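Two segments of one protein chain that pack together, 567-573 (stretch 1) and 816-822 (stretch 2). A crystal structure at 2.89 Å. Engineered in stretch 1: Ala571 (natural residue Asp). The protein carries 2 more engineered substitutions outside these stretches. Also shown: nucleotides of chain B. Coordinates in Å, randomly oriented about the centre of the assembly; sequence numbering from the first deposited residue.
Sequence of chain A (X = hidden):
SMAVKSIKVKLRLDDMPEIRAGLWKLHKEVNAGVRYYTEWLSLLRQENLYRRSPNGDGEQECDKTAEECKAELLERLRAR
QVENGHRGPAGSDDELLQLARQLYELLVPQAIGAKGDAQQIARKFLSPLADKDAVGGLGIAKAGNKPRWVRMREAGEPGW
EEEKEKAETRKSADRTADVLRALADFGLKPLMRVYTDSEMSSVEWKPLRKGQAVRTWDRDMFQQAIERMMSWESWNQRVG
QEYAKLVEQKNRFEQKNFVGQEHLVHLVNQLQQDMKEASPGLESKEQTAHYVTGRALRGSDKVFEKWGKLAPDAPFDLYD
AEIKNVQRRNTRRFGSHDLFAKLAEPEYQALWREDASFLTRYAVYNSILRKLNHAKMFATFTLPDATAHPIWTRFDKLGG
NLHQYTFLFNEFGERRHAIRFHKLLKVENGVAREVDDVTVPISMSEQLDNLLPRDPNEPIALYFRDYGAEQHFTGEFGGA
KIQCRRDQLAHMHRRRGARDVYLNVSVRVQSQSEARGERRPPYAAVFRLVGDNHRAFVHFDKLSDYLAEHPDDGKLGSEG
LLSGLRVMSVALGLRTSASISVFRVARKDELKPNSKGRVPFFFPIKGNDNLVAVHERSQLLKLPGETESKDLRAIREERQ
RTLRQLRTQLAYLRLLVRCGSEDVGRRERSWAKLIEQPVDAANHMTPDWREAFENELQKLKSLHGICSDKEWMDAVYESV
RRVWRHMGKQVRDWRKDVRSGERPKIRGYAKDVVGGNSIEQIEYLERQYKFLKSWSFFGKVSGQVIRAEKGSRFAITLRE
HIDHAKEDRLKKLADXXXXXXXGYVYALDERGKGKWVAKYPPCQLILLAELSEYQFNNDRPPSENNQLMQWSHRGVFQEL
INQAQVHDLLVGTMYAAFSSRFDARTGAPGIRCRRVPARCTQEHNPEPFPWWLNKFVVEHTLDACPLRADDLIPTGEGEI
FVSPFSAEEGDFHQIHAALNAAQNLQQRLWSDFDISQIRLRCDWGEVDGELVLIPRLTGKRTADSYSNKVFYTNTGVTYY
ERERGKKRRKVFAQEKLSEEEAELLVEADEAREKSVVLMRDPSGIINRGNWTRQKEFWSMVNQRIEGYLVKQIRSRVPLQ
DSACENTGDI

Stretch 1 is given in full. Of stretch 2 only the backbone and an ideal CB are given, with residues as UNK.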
# COMPACT_ATOMS: atom_id res chain seq x y z
N VAL A 567 11.21 -10.96 -21.61
CA VAL A 567 10.99 -10.40 -20.28
C VAL A 567 10.86 -8.89 -20.42
O VAL A 567 11.66 -8.25 -21.12
CB VAL A 567 12.14 -10.75 -19.31
CG1 VAL A 567 11.92 -10.09 -17.96
CG2 VAL A 567 12.27 -12.26 -19.16
N MSE A 568 9.87 -8.31 -19.76
CA MSE A 568 9.73 -6.87 -19.76
C MSE A 568 10.01 -6.31 -18.37
O MSE A 568 9.37 -6.70 -17.40
CB MSE A 568 8.33 -6.46 -20.21
CG MSE A 568 8.18 -4.96 -20.40
SE MSE A 568 6.34 -4.44 -20.75
CE MSE A 568 5.60 -4.86 -19.00
N SER A 569 10.98 -5.40 -18.27
CA SER A 569 11.29 -4.76 -17.00
C SER A 569 10.57 -3.43 -16.93
O SER A 569 10.39 -2.74 -17.94
CB SER A 569 12.80 -4.57 -16.84
OG SER A 569 13.35 -3.87 -17.94
N VAL A 570 10.14 -3.07 -15.72
CA VAL A 570 9.28 -1.91 -15.51
C VAL A 570 9.87 -1.06 -14.40
O VAL A 570 10.12 -1.56 -13.30
CB VAL A 570 7.84 -2.32 -15.17
CG1 VAL A 570 6.97 -1.09 -14.98
CG2 VAL A 570 7.28 -3.23 -16.23
N ALA A 571 10.06 0.23 -14.67
CA ALA A 571 10.54 1.19 -13.68
C ALA A 571 9.39 2.13 -13.34
O ALA A 571 9.10 3.07 -14.08
CB ALA A 571 11.74 1.95 -14.21
N LEU A 572 8.73 1.86 -12.21
CA LEU A 572 7.66 2.73 -11.75
C LEU A 572 8.21 4.08 -11.32
O LEU A 572 9.32 4.18 -10.78
CB LEU A 572 6.90 2.09 -10.59
CG LEU A 572 6.26 0.73 -10.86
CD1 LEU A 572 5.71 0.14 -9.56
CD2 LEU A 572 5.17 0.84 -11.91
N GLY A 573 7.42 5.13 -11.55
CA GLY A 573 7.82 6.47 -11.17
C GLY A 573 6.60 7.34 -10.98
O GLY A 573 5.46 6.93 -11.19
N UNK A 816 -2.23 -0.95 -18.40
CA UNK A 816 -1.26 -0.50 -19.39
C UNK A 816 -0.02 -1.39 -19.39
O UNK A 816 0.47 -1.78 -20.45
CB UNK A 816 -0.87 0.95 -19.12
N UNK A 817 0.48 -1.71 -18.19
CA UNK A 817 1.68 -2.55 -18.10
C UNK A 817 1.40 -3.92 -18.69
O UNK A 817 2.23 -4.49 -19.42
CB UNK A 817 2.15 -2.68 -16.65
N UNK A 818 0.22 -4.48 -18.42
CA UNK A 818 -0.09 -5.83 -18.87
C UNK A 818 -0.36 -5.85 -20.37
O UNK A 818 0.12 -6.73 -21.09
CB UNK A 818 -1.29 -6.39 -18.11
N UNK A 819 -1.11 -4.88 -20.86
CA UNK A 819 -1.36 -4.78 -22.29
C UNK A 819 -0.07 -4.65 -23.10
O UNK A 819 0.05 -5.24 -24.17
CB UNK A 819 -2.27 -3.59 -22.57
N UNK A 820 0.89 -3.89 -22.57
CA UNK A 820 2.19 -3.78 -23.23
C UNK A 820 2.97 -5.08 -23.14
O UNK A 820 3.59 -5.52 -24.11
CB UNK A 820 3.01 -2.64 -22.62
N UNK A 821 2.95 -5.73 -21.96
CA UNK A 821 3.65 -7.00 -21.81
C UNK A 821 3.12 -8.04 -22.78
O UNK A 821 3.89 -8.78 -23.39
CB UNK A 821 3.52 -7.51 -20.37
N UNK A 822 1.79 -8.11 -22.94
CA UNK A 822 1.20 -9.06 -23.87
C UNK A 822 1.45 -8.67 -25.33
O UNK A 822 1.29 -9.52 -26.21
CB UNK A 822 -0.30 -9.17 -23.61
P G B 9 8.14 0.41 -33.24
OP1 G B 9 7.24 -0.76 -33.11
OP2 G B 9 9.06 0.52 -34.40
O5' G B 9 7.24 1.73 -33.21
C5' G B 9 6.16 1.87 -32.29
C4' G B 9 5.65 3.29 -32.28
O4' G B 9 4.41 3.37 -31.54
C3' G B 9 6.60 4.32 -31.66
O3' G B 9 6.57 5.52 -32.44
C2' G B 9 5.97 4.59 -30.30
O2' G B 9 6.26 5.86 -29.75
C1' G B 9 4.49 4.43 -30.61
N9 G B 9 3.66 4.12 -29.44
C8 G B 9 2.66 4.91 -28.94
N7 G B 9 2.10 4.41 -27.87
C5 G B 9 2.79 3.22 -27.66
C6 G B 9 2.62 2.24 -26.65
O6 G B 9 1.81 2.23 -25.72
N1 G B 9 3.52 1.20 -26.80
C2 G B 9 4.46 1.09 -27.79
N2 G B 9 5.23 -0.01 -27.74
N3 G B 9 4.63 2.00 -28.74
C4 G B 9 3.76 3.03 -28.61

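Stretch 1 runs as a strand, and stretch 2 is a helix crossing it nearly antiparallel, at 152°, with the axes 9.5 Å apart at closest approach. Alternate strand side chains, Met568 and Val570, point toward the helix. They offer an apolar surface with no charge. Leu572 starts out sideways, but its end comes nearer.

Position 816 has helical angles, and nothing of stretch 1 lies within 5.5 Å of its ideal CB. Stretch 1 therefore sets no limit here. The guanine of G9 is some way off, and its O6 is an acceptor that a long donor side chain could use. Lysine or arginine would be reasonable. The residue is Arg816. Its NH1 lies 2.6 Å from O6 of G9, which sits at the edge of the guanidinium, near its plane.

Position 817 points toward the strand. Its ideal CB is 4.7 Å from Met568 CE and 5.2 Å from Val570 CG2, so there is room for more carbon but nothing polar to pair with. Isoleucine, leucine, valine or methionine would suit. The residue is Ile817, with chi1 m and chi2 t. Its CG2 packs 3.6 Å from Met568 CE and 4.0 Å from Val570 CG2. Its CD1 reaches 4.1 Å from Leu572 CD2. One side chain thus touches three strand residues. The backbone joins in as well: Met568 CE lies 3.4 Å from Ile817 O, the same oxygen that accepts the helical hydrogen bond from N of residue 821, at 2.9 Å.

Position 818 points away from the strand. Stretch 1 does not discriminate here, and many helix-compatible residues would fit. The residue is Ile818, which makes no contact with stretch 1.

Position 819 is also out of reach of the strand, so the choice is again open. The residue is Met819, present as selenomethionine, and it does not touch stretch 1.

Position 820 points toward the strand, with its ideal CB 4.2 Å from Met568 SE. An apolar beginning to the side chain is favoured. Beyond it, N1 and N2 of G9 offer donors, which makes an acceptor attractive. Glutamate or glutamine, which reach one carbon farther than aspartate or asparagine, would suit. The residue is Glu820. Its CB rests 4.2 Å from Met568 SE, while its OE2 accepts hydrogen bonds from G9 N1 at 2.4 Å, a very short distance, and from G9 N2 at 2.6 Å. Strand packing and base contact therefore meet in one side chain.

Position 821 points sideways, yet its ideal CB is already 3.6 Å from Met568 CE. The CA atoms of 568 and 821 are 6.4 Å apart, so the backbones come close here. A small side chain is the simplest choice: alanine, or perhaps glycine or serine. The residue is Ala821. Its CB makes the 3.6 Å apolar contact with Met568 CE.

Position 822 is out of reach, and stretch 1 gives no preference. The residue is Leu822, which makes no contact with stretch 1.

Stretch 2 (816-822) RIIMEAL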
# COMPACT_ATOMS: atom_id res chain seq x y z
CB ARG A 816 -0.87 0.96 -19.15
CG ARG A 816 -1.76 1.96 -19.86
CD ARG A 816 -0.95 3.10 -20.45
NE ARG A 816 -0.09 2.66 -21.53
CZ ARG A 816 0.69 3.47 -22.25
NH1 ARG A 816 1.44 2.98 -23.22
NH2 ARG A 816 0.70 4.77 -22.00
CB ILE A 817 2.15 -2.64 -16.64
CG1 ILE A 817 2.50 -1.25 -16.10
CG2 ILE A 817 3.33 -3.58 -16.53
CD1 ILE A 817 2.80 -1.22 -14.61
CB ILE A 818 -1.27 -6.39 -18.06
CG1 ILE A 818 -0.80 -6.67 -16.64
CG2 ILE A 818 -1.84 -7.64 -18.70
CD1 ILE A 818 -1.77 -7.42 -15.85
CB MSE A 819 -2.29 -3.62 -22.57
CG MSE A 819 -3.71 -3.91 -22.14
SE MSE A 819 -4.40 -5.51 -23.02
CE MSE A 819 -5.69 -6.03 -21.64
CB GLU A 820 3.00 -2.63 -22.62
CG GLU A 820 3.08 -1.40 -23.50
CD GLU A 820 4.17 -1.50 -24.55
OE1 GLU A 820 5.15 -2.24 -24.32
OE2 GLU A 820 4.04 -0.86 -25.61
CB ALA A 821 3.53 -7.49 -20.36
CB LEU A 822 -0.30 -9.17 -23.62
CG LEU A 822 -0.65 -9.79 -22.27
CD1 LEU A 822 -2.08 -9.47 -21.87
CD2 LEU A 822 -0.45 -11.29 -22.35
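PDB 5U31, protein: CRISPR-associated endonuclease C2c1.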